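Local coordinates for protein actinorhodin polyketide putative beta-ketoacyl synthase 2 (Streptomyces coelicolor A3, PDB 1TQY) that belongs to the beta-ketoacyl synthase family and, as the chain length factor of actinorhodin biosynthesis, probably helps to build a polyketide chain, at residues L189-G194 with I241-D246; L12-G17 with Q92-D97; S49-T54 with W202-Q207. All blocks are in the same frame, centred on the assembly; numbering follows the deposited sequence.

Contact 1 of 3, residues L189-G194 with I241-D246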
loop_
_atom_site.group_PDB
_atom_site.type_symbol
_atom_site.label_atom_id
_atom_site.label_comp_id
_atom_site.label_asym_id
_atom_site.label_seq_id
_atom_site.Cartn_x
_atom_site.Cartn_y
_atom_site.Cartn_z
ATOM N N LEU B 189 0.803 1.771 -20.521
ATOM C CA LEU B 189 1.544 0.641 -20.001
ATOM C C LEU B 189 1.696 0.760 -18.500
ATOM O O LEU B 189 1.913 1.852 -17.967
ATOM C CB LEU B 189 2.916 0.556 -20.686
ATOM C CG LEU B 189 3.837 -0.626 -20.372
ATOM C CD1 LEU B 189 4.864 -0.793 -21.466
ATOM C CD2 LEU B 189 4.521 -0.411 -19.022
ATOM N N VAL B 190 1.576 -0.377 -17.826
ATOM C CA VAL B 190 1.703 -0.426 -16.384
ATOM C C VAL B 190 2.407 -1.713 -15.976
ATOM O O VAL B 190 2.026 -2.813 -16.395
ATOM C CB VAL B 190 0.318 -0.354 -15.695
ATOM C CG1 VAL B 190 0.475 -0.609 -14.199
ATOM C CG2 VAL B 190 -0.309 1.022 -15.925
ATOM N N VAL B 191 3.458 -1.567 -15.178
ATOM C CA VAL B 191 4.214 -2.713 -14.687
ATOM C C VAL B 191 3.581 -3.051 -13.347
ATOM O O VAL B 191 3.437 -2.191 -12.477
ATOM C CB VAL B 191 5.704 -2.357 -14.508
ATOM C CG1 VAL B 191 6.430 -3.495 -13.805
ATOM C CG2 VAL B 191 6.325 -2.100 -15.863
ATOM N N SER B 192 3.206 -4.307 -13.171
ATOM C CA SER B 192 2.498 -4.674 -11.956
ATOM C C SER B 192 2.865 -6.049 -11.455
ATOM O O SER B 192 3.247 -6.932 -12.223
ATOM C CB SER B 192 0.985 -4.623 -12.238
ATOM O OG SER B 192 0.225 -4.708 -11.047
ATOM N N GLY B 193 2.732 -6.231 -10.153
ATOM C CA GLY B 193 3.049 -7.513 -9.577
ATOM C C GLY B 193 3.424 -7.353 -8.130
ATOM O O GLY B 193 3.041 -6.393 -7.460
ATOM N N GLY B 194 4.199 -8.315 -7.658
ATOM C CA GLY B 194 4.640 -8.301 -6.283
ATOM C C GLY B 194 5.638 -9.413 -6.066
ATOM O O GLY B 194 5.696 -10.396 -6.814
ATOM N N ILE B 241 6.291 -10.285 -11.870
ATOM C CA ILE B 241 5.995 -8.928 -12.272
ATOM C C ILE B 241 5.521 -9.106 -13.700
ATOM O O ILE B 241 6.065 -9.923 -14.442
ATOM C CB ILE B 241 7.255 -8.048 -12.238
ATOM C CG1 ILE B 241 7.723 -7.854 -10.783
ATOM C CG2 ILE B 241 6.973 -6.709 -12.896
ATOM C CD1 ILE B 241 6.765 -7.054 -9.891
ATOM N N LEU B 242 4.477 -8.390 -14.083
ATOM C CA LEU B 242 4.004 -8.501 -15.449
ATOM C C LEU B 242 3.729 -7.141 -16.043
ATOM O O LEU B 242 3.522 -6.166 -15.325
ATOM C CB LEU B 242 2.757 -9.388 -15.556
ATOM C CG LEU B 242 1.897 -9.814 -14.366
ATOM C CD1 LEU B 242 0.746 -10.662 -14.916
ATOM C CD2 LEU B 242 2.716 -10.633 -13.350
ATOM N N VAL B 243 3.752 -7.088 -17.367
ATOM C CA VAL B 243 3.522 -5.850 -18.089
ATOM C C VAL B 243 2.113 -5.872 -18.659
ATOM O O VAL B 243 1.766 -6.743 -19.448
ATOM C CB VAL B 243 4.559 -5.692 -19.230
ATOM C CG1 VAL B 243 4.259 -4.453 -20.054
ATOM C CG2 VAL B 243 5.958 -5.608 -18.635
ATOM N N LEU B 244 1.290 -4.932 -18.224
ATOM C CA LEU B 244 -0.062 -4.855 -18.727
ATOM C C LEU B 244 -0.134 -3.588 -19.544
ATOM O O LEU B 244 0.537 -2.600 -19.230
ATOM C CB LEU B 244 -1.079 -4.773 -17.588
ATOM C CG LEU B 244 -0.905 -5.609 -16.329
ATOM C CD1 LEU B 244 -2.253 -5.711 -15.650
ATOM C CD2 LEU B 244 -0.356 -6.986 -16.645
ATOM N N GLU B 245 -0.939 -3.614 -20.600
ATOM C CA GLU B 245 -1.096 -2.434 -21.415
ATOM C C GLU B 245 -2.344 -2.442 -22.262
ATOM O O GLU B 245 -2.956 -3.485 -22.497
ATOM C CB GLU B 245 0.152 -2.202 -22.271
ATOM C CG GLU B 245 0.586 -3.353 -23.144
ATOM C CD GLU B 245 2.002 -3.151 -23.706
ATOM O OE1 GLU B 245 2.305 -2.036 -24.202
ATOM O OE2 GLU B 245 2.805 -4.108 -23.670
ATOM N N ASP B 246 -2.731 -1.237 -22.666
ATOM C CA ASP B 246 -3.899 -0.989 -23.490
ATOM C C ASP B 246 -3.770 -1.761 -24.794
ATOM O O ASP B 246 -2.721 -1.738 -25.443
ATOM C CB ASP B 246 -4.002 0.519 -23.759
ATOM C CG ASP B 246 -5.216 0.891 -24.577
ATOM O OD1 ASP B 246 -5.301 0.491 -25.761
ATOM O OD2 ASP B 246 -6.088 1.594 -24.027
#

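Contact 2 of 3, residues L12-G17 with Q92-D97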
loop_
_atom_site.group_PDB
_atom_site.type_symbol
_atom_site.label_atom_id
_atom_site.label_comp_id
_atom_site.label_asym_id
_atom_site.label_seq_id
_atom_site.Cartn_x
_atom_site.Cartn_y
_atom_site.Cartn_z
ATOM N N LEU B 12 -4.173 -6.107 -21.816
ATOM C CA LEU B 12 -3.480 -7.354 -22.093
ATOM C C LEU B 12 -2.216 -7.529 -21.258
ATOM O O LEU B 12 -1.645 -6.559 -20.764
ATOM C CB LEU B 12 -3.112 -7.424 -23.578
ATOM C CG LEU B 12 -4.237 -7.130 -24.580
ATOM C CD1 LEU B 12 -3.656 -7.052 -25.978
ATOM C CD2 LEU B 12 -5.300 -8.214 -24.501
ATOM N N ILE B 13 -1.807 -8.785 -21.095
ATOM C CA ILE B 13 -0.592 -9.138 -20.369
ATOM C C ILE B 13 0.384 -9.441 -21.509
ATOM O O ILE B 13 0.279 -10.491 -22.156
ATOM C CB ILE B 13 -0.755 -10.447 -19.546
ATOM C CG1 ILE B 13 -2.060 -10.427 -18.742
ATOM C CG2 ILE B 13 0.466 -10.649 -18.643
ATOM C CD1 ILE B 13 -2.090 -9.450 -17.618
ATOM N N THR B 14 1.321 -8.536 -21.759
ATOM C CA THR B 14 2.271 -8.720 -22.854
ATOM C C THR B 14 3.623 -9.286 -22.442
ATOM O O THR B 14 4.331 -9.874 -23.260
ATOM C CB THR B 14 2.520 -7.391 -23.590
ATOM O OG1 THR B 14 2.877 -6.385 -22.639
ATOM C CG2 THR B 14 1.272 -6.949 -24.337
ATOM N N GLY B 15 3.984 -9.102 -21.179
ATOM C CA GLY B 15 5.256 -9.613 -20.716
ATOM C C GLY B 15 5.214 -10.087 -19.279
ATOM O O GLY B 15 4.564 -9.477 -18.435
ATOM N N VAL B 16 5.900 -11.184 -18.992
ATOM C CA VAL B 16 5.916 -11.695 -17.629
ATOM C C VAL B 16 7.337 -11.956 -17.148
ATOM O O VAL B 16 8.241 -12.207 -17.943
ATOM C CB VAL B 16 5.069 -12.996 -17.504
ATOM C CG1 VAL B 16 3.678 -12.768 -18.101
ATOM C CG2 VAL B 16 5.766 -14.155 -18.188
ATOM N N GLY B 17 7.526 -11.855 -15.837
ATOM C CA GLY B 17 8.828 -12.090 -15.241
ATOM C C GLY B 17 8.636 -12.876 -13.959
ATOM O O GLY B 17 7.992 -12.392 -13.024
ATOM N N GLN B 92 11.427 -6.969 -21.084
ATOM C CA GLN B 92 12.020 -7.447 -22.326
ATOM C C GLN B 92 11.245 -8.622 -22.916
ATOM O O GLN B 92 11.350 -8.898 -24.109
ATOM C CB GLN B 92 13.500 -7.793 -22.138
ATOM C CG GLN B 92 13.803 -8.855 -21.137
ATOM C CD GLN B 92 15.299 -8.947 -20.840
ATOM O OE1 GLN B 92 15.939 -9.980 -21.085
ATOM N NE2 GLN B 92 15.864 -7.864 -20.311
ATOM N N ASP B 93 10.449 -9.298 -22.090
ATOM C CA ASP B 93 9.638 -10.417 -22.572
ATOM C C ASP B 93 8.562 -9.816 -23.480
ATOM O O ASP B 93 8.142 -10.417 -24.475
ATOM C CB ASP B 93 8.965 -11.136 -21.397
ATOM C CG ASP B 93 8.075 -12.290 -21.840
ATOM O OD1 ASP B 93 7.044 -12.521 -21.172
ATOM O OD2 ASP B 93 8.395 -12.977 -22.838
ATOM N N ALA B 94 8.133 -8.612 -23.122
ATOM C CA ALA B 94 7.118 -7.892 -23.873
ATOM C C ALA B 94 7.743 -7.063 -24.985
ATOM O O ALA B 94 7.040 -6.374 -25.726
ATOM C CB ALA B 94 6.333 -6.977 -22.939
ATOM N N LYS B 95 9.064 -7.110 -25.093
ATOM C CA LYS B 95 9.744 -6.330 -26.115
ATOM C C LYS B 95 9.371 -4.861 -25.953
ATOM O O LYS B 95 9.068 -4.185 -26.931
ATOM C CB LYS B 95 9.331 -6.805 -27.513
ATOM C CG LYS B 95 10.259 -7.826 -28.134
ATOM C CD LYS B 95 10.407 -9.050 -27.258
ATOM C CE LYS B 95 11.549 -9.922 -27.754
ATOM N NZ LYS B 95 11.366 -10.281 -29.189
ATOM N N ALA B 96 9.368 -4.376 -24.717
ATOM C CA ALA B 96 9.030 -2.982 -24.455
ATOM C C ALA B 96 10.279 -2.233 -24.008
ATOM O O ALA B 96 10.986 -2.672 -23.103
ATOM C CB ALA B 96 7.951 -2.889 -23.381
ATOM N N ASP B 97 10.549 -1.104 -24.651
ATOM C CA ASP B 97 11.718 -0.301 -24.319
ATOM C C ASP B 97 11.304 0.995 -23.633
ATOM O O ASP B 97 10.872 1.936 -24.290
ATOM C CB ASP B 97 12.506 0.027 -25.587
ATOM C CG ASP B 97 13.728 0.882 -25.311
ATOM O OD1 ASP B 97 14.368 1.329 -26.291
ATOM O OD2 ASP B 97 14.052 1.107 -24.122
#

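Contact 3 of 3, residues S49-T54 with W202-Q207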
loop_
_atom_site.group_PDB
_atom_site.type_symbol
_atom_site.label_atom_id
_atom_site.label_comp_id
_atom_site.label_asym_id
_atom_site.label_seq_id
_atom_site.Cartn_x
_atom_site.Cartn_y
_atom_site.Cartn_z
ATOM N N SER B 49 16.485 -25.257 12.948
ATOM C CA SER B 49 16.278 -26.404 13.823
ATOM C C SER B 49 15.820 -25.965 15.199
ATOM O O SER B 49 15.334 -26.774 15.983
ATOM C CB SER B 49 17.574 -27.195 13.982
ATOM O OG SER B 49 18.515 -26.460 14.751
ATOM N N ARG B 50 15.988 -24.691 15.512
ATOM C CA ARG B 50 15.578 -24.231 16.823
ATOM C C ARG B 50 14.173 -23.641 16.838
ATOM O O ARG B 50 13.715 -23.136 17.857
ATOM C CB ARG B 50 16.594 -23.229 17.358
ATOM C CG ARG B 50 16.882 -22.072 16.427
ATOM C CD ARG B 50 18.208 -21.450 16.762
ATOM N NE ARG B 50 18.252 -20.955 18.144
ATOM C CZ ARG B 50 19.244 -20.214 18.631
ATOM N NH1 ARG B 50 19.228 -19.825 19.888
ATOM N NH2 ARG B 50 20.257 -19.862 17.857
ATOM N N TYR B 51 13.492 -23.709 15.701
ATOM C CA TYR B 51 12.125 -23.201 15.588
ATOM C C TYR B 51 11.176 -24.324 15.173
ATOM O O TYR B 51 11.596 -25.305 14.557
ATOM C CB TYR B 51 12.072 -22.083 14.548
ATOM C CG TYR B 51 12.970 -20.923 14.873
ATOM C CD1 TYR B 51 12.689 -20.075 15.938
ATOM C CD2 TYR B 51 14.115 -20.682 14.119
ATOM C CE1 TYR B 51 13.533 -19.011 16.240
ATOM C CE2 TYR B 51 14.962 -19.625 14.415
ATOM C CZ TYR B 51 14.667 -18.794 15.474
ATOM O OH TYR B 51 15.497 -17.742 15.753
ATOM N N PRO B 52 9.880 -24.186 15.494
ATOM C CA PRO B 52 8.841 -25.173 15.167
ATOM C C PRO B 52 8.707 -25.459 13.673
ATOM O O PRO B 52 8.633 -26.610 13.259
ATOM C CB PRO B 52 7.565 -24.539 15.716
ATOM C CG PRO B 52 8.050 -23.659 16.809
ATOM C CD PRO B 52 9.313 -23.062 16.255
ATOM N N ALA B 53 8.650 -24.404 12.867
ATOM C CA ALA B 53 8.530 -24.554 11.424
ATOM C C ALA B 53 9.940 -24.530 10.851
ATOM O O ALA B 53 10.775 -23.748 11.305
ATOM C CB ALA B 53 7.706 -23.412 10.847
ATOM N N THR B 54 10.202 -25.370 9.853
ATOM C CA THR B 54 11.535 -25.450 9.268
ATOM C C THR B 54 11.573 -25.501 7.751
ATOM O O THR B 54 12.650 -25.475 7.154
ATOM C CB THR B 54 12.262 -26.705 9.762
ATOM O OG1 THR B 54 11.534 -27.860 9.325
ATOM C CG2 THR B 54 12.351 -26.713 11.272
ATOM N N TRP B 202 13.758 -13.176 12.394
ATOM C CA TRP B 202 12.593 -12.419 12.863
ATOM C C TRP B 202 11.407 -12.595 11.921
ATOM O O TRP B 202 10.288 -12.890 12.363
ATOM C CB TRP B 202 12.946 -10.933 13.010
ATOM C CG TRP B 202 11.927 -10.113 13.794
ATOM C CD1 TRP B 202 10.873 -10.583 14.542
ATOM C CD2 TRP B 202 11.890 -8.683 13.902
ATOM N NE1 TRP B 202 10.185 -9.529 15.103
ATOM C CE2 TRP B 202 10.784 -8.353 14.726
ATOM C CE3 TRP B 202 12.682 -7.645 13.380
ATOM C CZ2 TRP B 202 10.450 -7.026 15.042
ATOM C CZ3 TRP B 202 12.344 -6.316 13.700
ATOM C CH2 TRP B 202 11.237 -6.030 14.522
ATOM N N GLY B 203 11.656 -12.431 10.622
ATOM C CA GLY B 203 10.591 -12.610 9.648
ATOM C C GLY B 203 10.001 -14.012 9.758
ATOM O O GLY B 203 8.798 -14.210 9.603
ATOM N N TRP B 204 10.855 -14.986 10.052
ATOM C CA TRP B 204 10.432 -16.380 10.175
ATOM C C TRP B 204 9.505 -16.602 11.375
ATOM O O TRP B 204 8.416 -17.185 11.259
ATOM C CB TRP B 204 11.663 -17.277 10.322
ATOM C CG TRP B 204 11.338 -18.738 10.211
ATOM C CD1 TRP B 204 11.438 -19.682 11.194
ATOM C CD2 TRP B 204 10.805 -19.403 9.061
ATOM N NE1 TRP B 204 10.993 -20.899 10.725
ATOM C CE2 TRP B 204 10.600 -20.757 9.419
ATOM C CE3 TRP B 204 10.479 -18.988 7.761
ATOM C CZ2 TRP B 204 10.081 -21.698 8.527
ATOM C CZ3 TRP B 204 9.963 -19.929 6.872
ATOM C CH2 TRP B 204 9.771 -21.270 7.266
ATOM N N VAL B 205 9.960 -16.128 12.525
ATOM C CA VAL B 205 9.237 -16.239 13.775
ATOM C C VAL B 205 7.916 -15.470 13.655
ATOM O O VAL B 205 6.889 -15.893 14.186
ATOM C CB VAL B 205 10.197 -15.721 14.925
ATOM C CG1 VAL B 205 9.594 -14.585 15.715
ATOM C CG2 VAL B 205 10.610 -16.872 15.802
ATOM N N SER B 206 7.947 -14.357 12.923
ATOM C CA SER B 206 6.762 -13.529 12.708
ATOM C C SER B 206 5.713 -14.331 11.925
ATOM O O SER B 206 4.528 -14.332 12.266
ATOM C CB SER B 206 7.149 -12.251 11.941
ATOM O OG SER B 206 7.914 -11.373 12.773
ATOM N N GLN B 207 6.161 -15.035 10.885
ATOM C CA GLN B 207 5.263 -15.845 10.074
ATOM C C GLN B 207 4.704 -16.979 10.917
ATOM O O GLN B 207 3.520 -17.317 10.821
ATOM C CB GLN B 207 6.008 -16.380 8.838
ATOM C CG GLN B 207 6.445 -15.262 7.891
ATOM C CD GLN B 207 7.229 -15.742 6.679
ATOM O OE1 GLN B 207 6.683 -16.339 5.751
ATOM N NE2 GLN B 207 8.530 -15.482 6.691
#

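Contact 1 of 3, residues L189-G194 with I241-D246
V191 and L189 each hold a branch anti to the backbone N, V191 CG1 at chi1 172° and L189 CG at chi1 -175°, and each branch meets a neighbour diagonally across the antiparallel pair. V191 CG1 presses on I241 CG2 at 3.4 Å, tighter than methyls usually pack, while L189 CG leans on V243 CG1 at 3.9 Å. L189 CD1 also passes E245 OE1 at 3.9 Å; the other carboxylate oxygen, OE2, is held by T14 OG1 and by a salt bridge to R253. The other face carries V190, S192, L242 and L244. V190, S192 and L244 pack on helix 171-185, while L242 and L244 also touch I13 of the neighbouring strand 11-20; S192, small enough to fit, gives its hydroxyl to V109 O. Four nearly straight backbone bonds tie V190 to L244 and S192 to L242, the shortest being L242 N to S192 O at 2.7 Å. At G193, whose backbone angles call for glycine, a side chain would run into I241 CA; I241 CD1 covers the backbone beyond, 3.6 Å from G194 N. Beta-branched valine and isoleucine suit such extended strands. Paired also with parallel strand 106-111, strand 189-196 lies buried in the mixed, helix-covered sheet characteristic of the thiolase fold.

Contact 2 of 3, residues L12-G17 with Q92-D97
G15 and A94 bring their CA atoms within 4.0 Å where the end of helix 78-93 meets strand 11-20, T14 having left regular strand geometry with a psi of -24°. Two motifs meet here: T14 and G15 both pair with V243, consistent with a classic beta bulge, and the helix finishes in a Schellman motif, K95 turning to positive phi. A94 faces the strand and is small enough for this close approach; its CB lies 3.6 Å from G15 CA, where glycine presents no side chain to block it, and 3.5 Å from T14 OG1. The threonine hydroxyl is bound to E245, so towards A94 it makes packing contact. A94 CA lies 3.5 Å from T14 O, a bent CA-H...O contact. Beyond the alanine, D93 supplies the polar link. Its CG stands anti to the backbone N (chi1 178°), and OD1 takes the amide hydrogen of V16 N at 2.8 Å through its anti lone pair, in a nearly straight bond of 170°. Aspartate suits the place because its short arm carries an acceptor to a buried strand amide. The same oxygen also bonds Y259 OH, so two partners grip it. The side chains of V16 and D93 lie alongside each other in the same direction, and V16 CG2 rests 3.6 Å from D93 OD1.

Contact 3 of 3, residues S49-T54 with W202-Q207
Y51 and W204 set the shape of this contact: the indole of W204 projects from helix 201-208 as a broad bump, and the loop 49-54 bends round it, with the Y51 ring on one flank and the A53-T54 backbone along the rim. W204 CG is anti to the backbone N (chi1 -170°), which starts the indole toward the loop. The two aromatics make an offset edge-to-face pair, the edge of W204 toward the face of Y51, with the tyrosine ring and the five-membered ring 5.8 Å apart at their centroids and their planes at 64°. Y51 in turn fills the notch between W204 and its neighbour V205: Y51 CE1 touches V205 CG2 at 3.6 Å, the two side chains crossing at about a right angle. Further along the same side of the loop, the A53 side chain is a mere methyl, a small knob whose CB sits 3.7 Å from W204 CZ2, and T54 N approaches the rim of the six-membered ring, also at CZ2, at 3.9 Å. I208 and I213 pack on A53 as well, while F46 meets the indole edge-to-face. R50 CG lies over one face of the tyrosine ring, offset toward its rim. The phenol OH bonds to the backbone of the other protein chain, and R50 NH2 reaches outside this contact to pair with an acidic side chain of that chain, placing the loop at the subunit interface. Tryptophan suits its position because it combines bulk with one donor: W204 NE1 gives its hydrogen to A53 O at 2.9 Å. That oxygen lies in the indole plane, whereas the donor stands 52° out of the carbonyl plane. The chemistry thus implies a mainly apolar fit in which a single hydrogen bond, somewhat bent, satisfies the buried indole N-H and helps to hold the loop to the helix.

How the contacts relate
Contacts 1 and 2 are neighbours, their centres 8 Å apart, because strand 238-246 lies between strands 189-196 and 11-20 in the same sheet; I13 and L244 touch where they adjoin. Helix 78-93, which ends in contact 2, also covers the V243 face of contact 1. Contact 3 is remote, about 33 and 37 Å from them between centres and on the opposite side of the chain's centre. Along the chain contact 2 closes before contact 1 opens, while contact 3 crosses both: 12-17, 49-54, 92-97, 189-194, 202-207, 241-246. Helix 201-208 of contact 3 follows strand 189-196 directly and precedes strand 238-246. One ketosynthase-type region therefore runs from a buried sheet to a surface where another protein chain packs.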